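Local coordinates for exopolygalacturonase (Yersinia enterocolitica, PDB 2UVF), which probably hydrolyses polygalacturonate, the backbone of pectin, from the chain end, as a family 28 exopolygalacturonase, at residues A[407-421]-A[440-452]. Residues are numbered along the deposited sequence; the frame is centred on the assembly and turned at random.
With ADA (alpha-D-galactopyranuronic acid), chain C; ADA (alpha-D-galactopyranuronic acid), chain B.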
loop_
_atom_site.group_PDB
_atom_site.type_symbol
_atom_site.label_atom_id
_atom_site.label_comp_id
_atom_site.label_asym_id
_atom_site.label_seq_id
_atom_site.Cartn_x
_atom_site.Cartn_y
_atom_site.Cartn_z
ATOM N N PHE A 407 5.275 2.016 4.889
ATOM C CA PHE A 407 4.888 2.445 6.253
ATOM C C PHE A 407 5.913 3.392 6.815
ATOM O O PHE A 407 7.098 3.116 6.773
ATOM C CB PHE A 407 4.703 1.257 7.189
ATOM C CG PHE A 407 3.636 0.317 6.741
ATOM C CD1 PHE A 407 2.302 0.596 6.996
ATOM C CD2 PHE A 407 3.970 -0.852 6.045
ATOM C CE1 PHE A 407 1.316 -0.278 6.572
ATOM C CE2 PHE A 407 2.987 -1.725 5.622
ATOM C CZ PHE A 407 1.652 -1.434 5.872
ATOM N N ALA A 408 5.445 4.522 7.313
ATOM C CA ALA A 408 6.326 5.556 7.846
ATOM C C ALA A 408 5.892 5.922 9.274
ATOM O O ALA A 408 4.701 5.939 9.575
ATOM C CB ALA A 408 6.275 6.779 6.964
ATOM N N ALA A 409 6.861 6.250 10.127
ATOM C CA ALA A 409 6.548 6.640 11.505
ATOM C C ALA A 409 7.341 7.855 12.042
ATOM O O ALA A 409 7.408 8.081 13.253
ATOM C CB ALA A 409 6.669 5.454 12.419
ATOM N N GLY A 410 7.895 8.653 11.133
ATOM C CA GLY A 410 8.614 9.863 11.508
ATOM C C GLY A 410 10.106 9.607 11.570
ATOM O O GLY A 410 10.571 8.499 11.301
ATOM N N THR A 411 10.875 10.638 11.910
ATOM C CA THR A 411 12.329 10.525 11.879
ATOM C C THR A 411 13.000 11.299 13.018
ATOM O O THR A 411 12.715 12.487 13.239
ATOM C CB THR A 411 12.934 10.956 10.490
ATOM O OG1 THR A 411 12.750 12.359 10.267
ATOM C CG2 THR A 411 12.268 10.223 9.363
ATOM N N GLY A 412 13.887 10.607 13.726
ATOM C CA GLY A 412 14.727 11.219 14.752
ATOM C C GLY A 412 14.077 11.304 16.119
ATOM O O GLY A 412 13.138 10.557 16.415
ATOM N N GLU A 413 14.572 12.239 16.937
ATOM C CA GLU A 413 14.184 12.362 18.345
ATOM C C GLU A 413 12.778 12.904 18.561
ATOM O O GLU A 413 12.095 12.483 19.495
ATOM C CB GLU A 413 15.208 13.212 19.115
ATOM C CG GLU A 413 15.305 12.899 20.612
ATOM C CD GLU A 413 15.768 11.459 20.927
ATOM O OE1 GLU A 413 16.386 10.811 20.060
ATOM O OE2 GLU A 413 15.527 10.979 22.058
ATOM N N LYS A 414 12.355 13.842 17.714
ATOM C CA LYS A 414 11.034 14.474 17.841
ATOM C C LYS A 414 9.873 13.563 17.426
ATOM O O LYS A 414 8.712 13.963 17.533
ATOM C CB LYS A 414 10.970 15.758 17.002
ATOM C CG LYS A 414 12.018 16.805 17.308
ATOM C CD LYS A 414 11.492 17.881 18.235
ATOM C CE LYS A 414 12.378 19.118 18.187
ATOM N NZ LYS A 414 11.735 20.263 18.892
ATOM N N ALA A 415 10.193 12.358 16.947
ATOM C CA ALA A 415 9.218 11.454 16.315
ATOM C C ALA A 415 7.993 11.112 17.164
ATOM O O ALA A 415 6.863 11.148 16.666
ATOM C CB ALA A 415 9.903 10.182 15.823
ATOM N N GLN A 416 8.217 10.800 18.438
ATOM C CA GLN A 416 7.133 10.414 19.371
ATOM C C GLN A 416 6.093 11.516 19.709
ATOM O O GLN A 416 5.118 11.248 20.418
ATOM C CB GLN A 416 7.693 9.730 20.643
ATOM C CG GLN A 416 8.682 10.563 21.468
ATOM C CD GLN A 416 10.106 10.571 20.905
ATOM O OE1 GLN A 416 10.310 10.502 19.691
ATOM N NE2 GLN A 416 11.096 10.668 21.794
ATOM N N GLU A 417 6.292 12.733 19.193
ATOM C CA GLU A 417 5.217 13.760 19.158
ATOM C C GLU A 417 3.961 13.229 18.434
ATOM O O GLU A 417 2.908 13.887 18.398
ATOM C CB GLU A 417 5.708 15.049 18.464
ATOM C CG GLU A 417 6.708 15.889 19.288
ATOM C CD GLU A 417 7.335 17.054 18.500
ATOM O OE1 GLU A 417 8.437 17.509 18.896
ATOM O OE2 GLU A 417 6.732 17.521 17.501
ATOM N N GLN A 418 4.099 12.028 17.867
ATOM C CA GLN A 418 3.099 11.404 16.993
ATOM C C GLN A 418 2.943 9.915 17.343
ATOM O O GLN A 418 3.858 9.285 17.879
ATOM C CB GLN A 418 3.506 11.560 15.510
ATOM C CG GLN A 418 4.651 12.577 15.243
ATOM C CD GLN A 418 5.325 12.384 13.891
ATOM O OE1 GLN A 418 4.686 12.555 12.843
ATOM N NE2 GLN A 418 6.617 12.044 13.904
ATOM N N GLU A 419 1.760 9.386 17.048
ATOM C CA GLU A 419 1.417 7.965 17.186
ATOM C C GLU A 419 2.402 7.025 16.508
ATOM O O GLU A 419 2.971 7.361 15.474
ATOM C CB GLU A 419 0.124 7.732 16.441
ATOM C CG GLU A 419 -1.156 7.783 17.205
ATOM C CD GLU A 419 -2.308 7.671 16.238
ATOM O OE1 GLU A 419 -3.464 7.621 16.691
ATOM O OE2 GLU A 419 -2.041 7.646 15.005
ATOM N N PRO A 420 2.568 5.805 17.047
ATOM C CA PRO A 420 3.275 4.854 16.208
ATOM C C PRO A 420 2.391 4.450 15.002
ATOM O O PRO A 420 1.154 4.568 15.075
ATOM C CB PRO A 420 3.534 3.686 17.156
ATOM C CG PRO A 420 2.458 3.761 18.151
ATOM C CD PRO A 420 2.170 5.215 18.340
ATOM N N MET A 421 3.037 4.059 13.892
ATOM C CA MET A 421 2.355 3.403 12.773
ATOM C C MET A 421 1.994 1.978 13.248
ATOM O O MET A 421 2.849 1.086 13.250
ATOM C CB MET A 421 3.276 3.418 11.535
ATOM C CG MET A 421 2.752 2.771 10.242
ATOM S SD MET A 421 1.208 3.412 9.590
ATOM C CE MET A 421 0.086 2.060 10.004
ATOM N N THR A 440 8.776 -1.268 5.294
ATOM C CA THR A 440 8.794 -0.620 6.614
ATOM C C THR A 440 10.173 0.025 6.903
ATOM O O THR A 440 11.113 -0.694 7.167
ATOM C CB THR A 440 8.562 -1.662 7.769
ATOM O OG1 THR A 440 9.710 -2.505 7.876
ATOM C CG2 THR A 440 7.357 -2.551 7.550
ATOM N N GLY A 441 10.384 1.331 6.784
ATOM C CA GLY A 441 9.801 2.220 5.802
ATOM C C GLY A 441 10.947 3.172 5.503
ATOM O O GLY A 441 10.915 3.892 4.526
ATOM N N SER A 442 11.972 3.100 6.360
ATOM C CA SER A 442 13.118 4.056 6.522
ATOM C C SER A 442 12.800 5.131 7.554
ATOM O O SER A 442 13.573 5.327 8.485
ATOM C CB SER A 442 13.657 4.667 5.232
ATOM O OG SER A 442 14.228 5.945 5.489
ATOM N N HIS A 443 11.660 5.798 7.389
ATOM C CA HIS A 443 11.079 6.641 8.450
ATOM C C HIS A 443 10.481 5.737 9.539
ATOM O O HIS A 443 9.307 5.395 9.479
ATOM C CB HIS A 443 10.001 7.600 7.892
ATOM C CG HIS A 443 10.532 8.673 6.983
ATOM N ND1 HIS A 443 9.713 9.676 6.478
ATOM C CD2 HIS A 443 11.794 8.918 6.506
ATOM C CE1 HIS A 443 10.443 10.483 5.722
ATOM N NE2 HIS A 443 11.710 10.048 5.723
ATOM N N THR A 444 11.298 5.336 10.514
ATOM C CA THR A 444 10.851 4.400 11.568
ATOM C C THR A 444 10.739 5.008 12.983
ATOM O O THR A 444 10.527 4.279 13.970
ATOM C CB THR A 444 11.729 3.133 11.614
ATOM O OG1 THR A 444 13.097 3.514 11.768
ATOM C CG2 THR A 444 11.576 2.315 10.334
ATOM N N GLY A 445 10.851 6.336 13.053
ATOM C CA GLY A 445 10.809 7.128 14.294
ATOM C C GLY A 445 9.885 6.733 15.437
ATOM O O GLY A 445 10.354 6.342 16.497
ATOM N N ALA A 446 8.579 6.864 15.252
ATOM C CA ALA A 446 7.627 6.536 16.325
ATOM C C ALA A 446 7.313 5.034 16.456
ATOM O O ALA A 446 6.460 4.644 17.261
ATOM C CB ALA A 446 6.329 7.347 16.179
ATOM N N TRP A 447 8.020 4.204 15.689
ATOM C CA TRP A 447 7.780 2.750 15.607
ATOM C C TRP A 447 6.759 2.362 14.531
ATOM O O TRP A 447 5.703 2.972 14.403
ATOM C CB TRP A 447 7.408 2.126 16.973
ATOM C CG TRP A 447 8.592 1.982 17.913
ATOM C CD1 TRP A 447 8.896 2.785 18.981
ATOM C CD2 TRP A 447 9.634 0.985 17.856
ATOM N NE1 TRP A 447 10.054 2.350 19.590
ATOM C CE2 TRP A 447 10.526 1.250 18.925
ATOM C CE3 TRP A 447 9.898 -0.099 17.009
ATOM C CZ2 TRP A 447 11.665 0.468 19.167
ATOM C CZ3 TRP A 447 11.027 -0.880 17.252
ATOM C CH2 TRP A 447 11.896 -0.592 18.323
ATOM N N ILE A 448 7.117 1.350 13.750
ATOM C CA ILE A 448 6.185 0.678 12.846
ATOM C C ILE A 448 5.923 -0.707 13.418
ATOM O O ILE A 448 6.860 -1.446 13.729
ATOM C CB ILE A 448 6.745 0.581 11.388
ATOM C CG1 ILE A 448 6.926 1.988 10.793
ATOM C CG2 ILE A 448 5.825 -0.299 10.507
ATOM C CD1 ILE A 448 8.021 2.113 9.762
ATOM N N GLU A 449 4.656 -1.070 13.574
ATOM C CA GLU A 449 4.365 -2.275 14.333
ATOM C C GLU A 449 3.004 -2.900 14.028
ATOM O O GLU A 449 2.087 -2.225 13.559
ATOM C CB GLU A 449 4.466 -1.961 15.831
ATOM C CG GLU A 449 3.373 -1.018 16.328
ATOM C CD GLU A 449 3.671 -0.399 17.691
ATOM O OE1 GLU A 449 4.805 -0.556 18.210
ATOM O OE2 GLU A 449 2.755 0.251 18.223
ATOM N N ASP A 450 2.899 -4.193 14.340
ATOM C CA ASP A 450 1.668 -4.965 14.195
ATOM C C ASP A 450 1.224 -5.001 12.739
ATOM O O ASP A 450 0.090 -4.652 12.435
ATOM C CB ASP A 450 0.523 -4.418 15.073
ATOM C CG ASP A 450 0.913 -4.208 16.553
ATOM O OD1 ASP A 450 1.951 -4.739 17.036
ATOM O OD2 ASP A 450 0.125 -3.503 17.245
ATOM N N ILE A 451 2.129 -5.446 11.868
ATOM C CA ILE A 451 1.932 -5.495 10.416
ATOM C C ILE A 451 1.786 -6.958 9.977
ATOM O O ILE A 451 2.679 -7.771 10.224
ATOM C CB ILE A 451 3.159 -4.860 9.643
ATOM C CG1 ILE A 451 3.602 -3.484 10.207
ATOM C CG2 ILE A 451 2.915 -4.795 8.144
ATOM C CD1 ILE A 451 2.531 -2.348 10.199
ATOM N N LEU A 452 0.671 -7.284 9.317
ATOM C CA LEU A 452 0.451 -8.640 8.758
ATOM C C LEU A 452 0.175 -8.670 7.239
ATOM O O LEU A 452 -0.873 -8.222 6.775
ATOM C CB LEU A 452 -0.639 -9.416 9.551
ATOM C CG LEU A 452 -1.043 -10.815 9.039
ATOM C CD1 LEU A 452 0.136 -11.786 9.007
ATOM C CD2 LEU A 452 -2.198 -11.413 9.822
HETATM C C1 ADA C . 10.134 8.386 2.722
HETATM C C2 ADA C . 8.974 7.643 3.415
HETATM C C3 ADA C . 7.688 7.940 2.619
HETATM C C4 ADA C . 7.423 9.478 2.580
HETATM C C5 ADA C . 8.637 10.197 1.951
HETATM C C6 ADA C . 8.603 11.746 1.840
HETATM O O2 ADA C . 9.237 6.229 3.510
HETATM O O3 ADA C . 6.581 7.222 3.156
HETATM O O4 ADA C . 7.158 9.997 3.887
HETATM O O5 ADA C . 9.875 9.824 2.629
HETATM O O6B ADA C . 9.622 12.353 2.240
HETATM O O6A ADA C . 7.589 12.304 1.353
HETATM C C1 ADA B . 11.195 6.147 -1.468
HETATM C C2 ADA B . 10.126 7.237 -1.244
HETATM C C3 ADA B . 10.882 8.523 -0.837
HETATM C C4 ADA B . 11.367 8.286 0.603
HETATM C C5 ADA B . 12.365 7.116 0.535
HETATM C C6 ADA B . 12.873 6.735 1.945
HETATM O O1 ADA B . 12.217 6.525 -2.436
HETATM O O2 ADA B . 9.283 7.421 -2.359
HETATM O O3 ADA B . 10.100 9.732 -1.006
HETATM O O4 ADA B . 10.235 7.834 1.388
HETATM O O5 ADA B . 11.792 5.921 -0.154
HETATM O O6B ADA B . 12.174 5.942 2.628
HETATM O O6A ADA B . 13.960 7.232 2.333
#
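A446 is the knob of this contact: its methyl sits in a cup walled by the carbonyl oxygens of A409, Q418 and E419, with A446 CB 3.2 Å from A409 O, and a methyl is short enough to fit so close a wall. The same A409 O accepts the bond from A446 N (2.6 Å), the donor standing above the carbonyl plane. In return the methyl of A409 fills the hollow between the W447 carbonyl and I448 CG1. G445, with no side chain, lets its backbone lie against A415 CB (3.5 Å from G445 C); its N bonds to G410 O at 2.8 Å. Toward the sugar, the H443 ring lies between T411 CG2 on one face and C1 of the chain C galacturonic acid on the opposite face, while Y233 binds its ND1. Deeper in, I451 CD1 lies over the face of the F407 ring, 4.3 Å from its centroid and 7° off the normal, a CH-pi contact. M421 N donates to W447 O (2.9 Å) and M421 O accepts from E449 N (2.8 Å), the pattern of parallel strands. These are successive coils of the right-handed beta-helix: strand 405-408 runs beside 438-441, and 421-427 beside 448-459, which 476-490 follows.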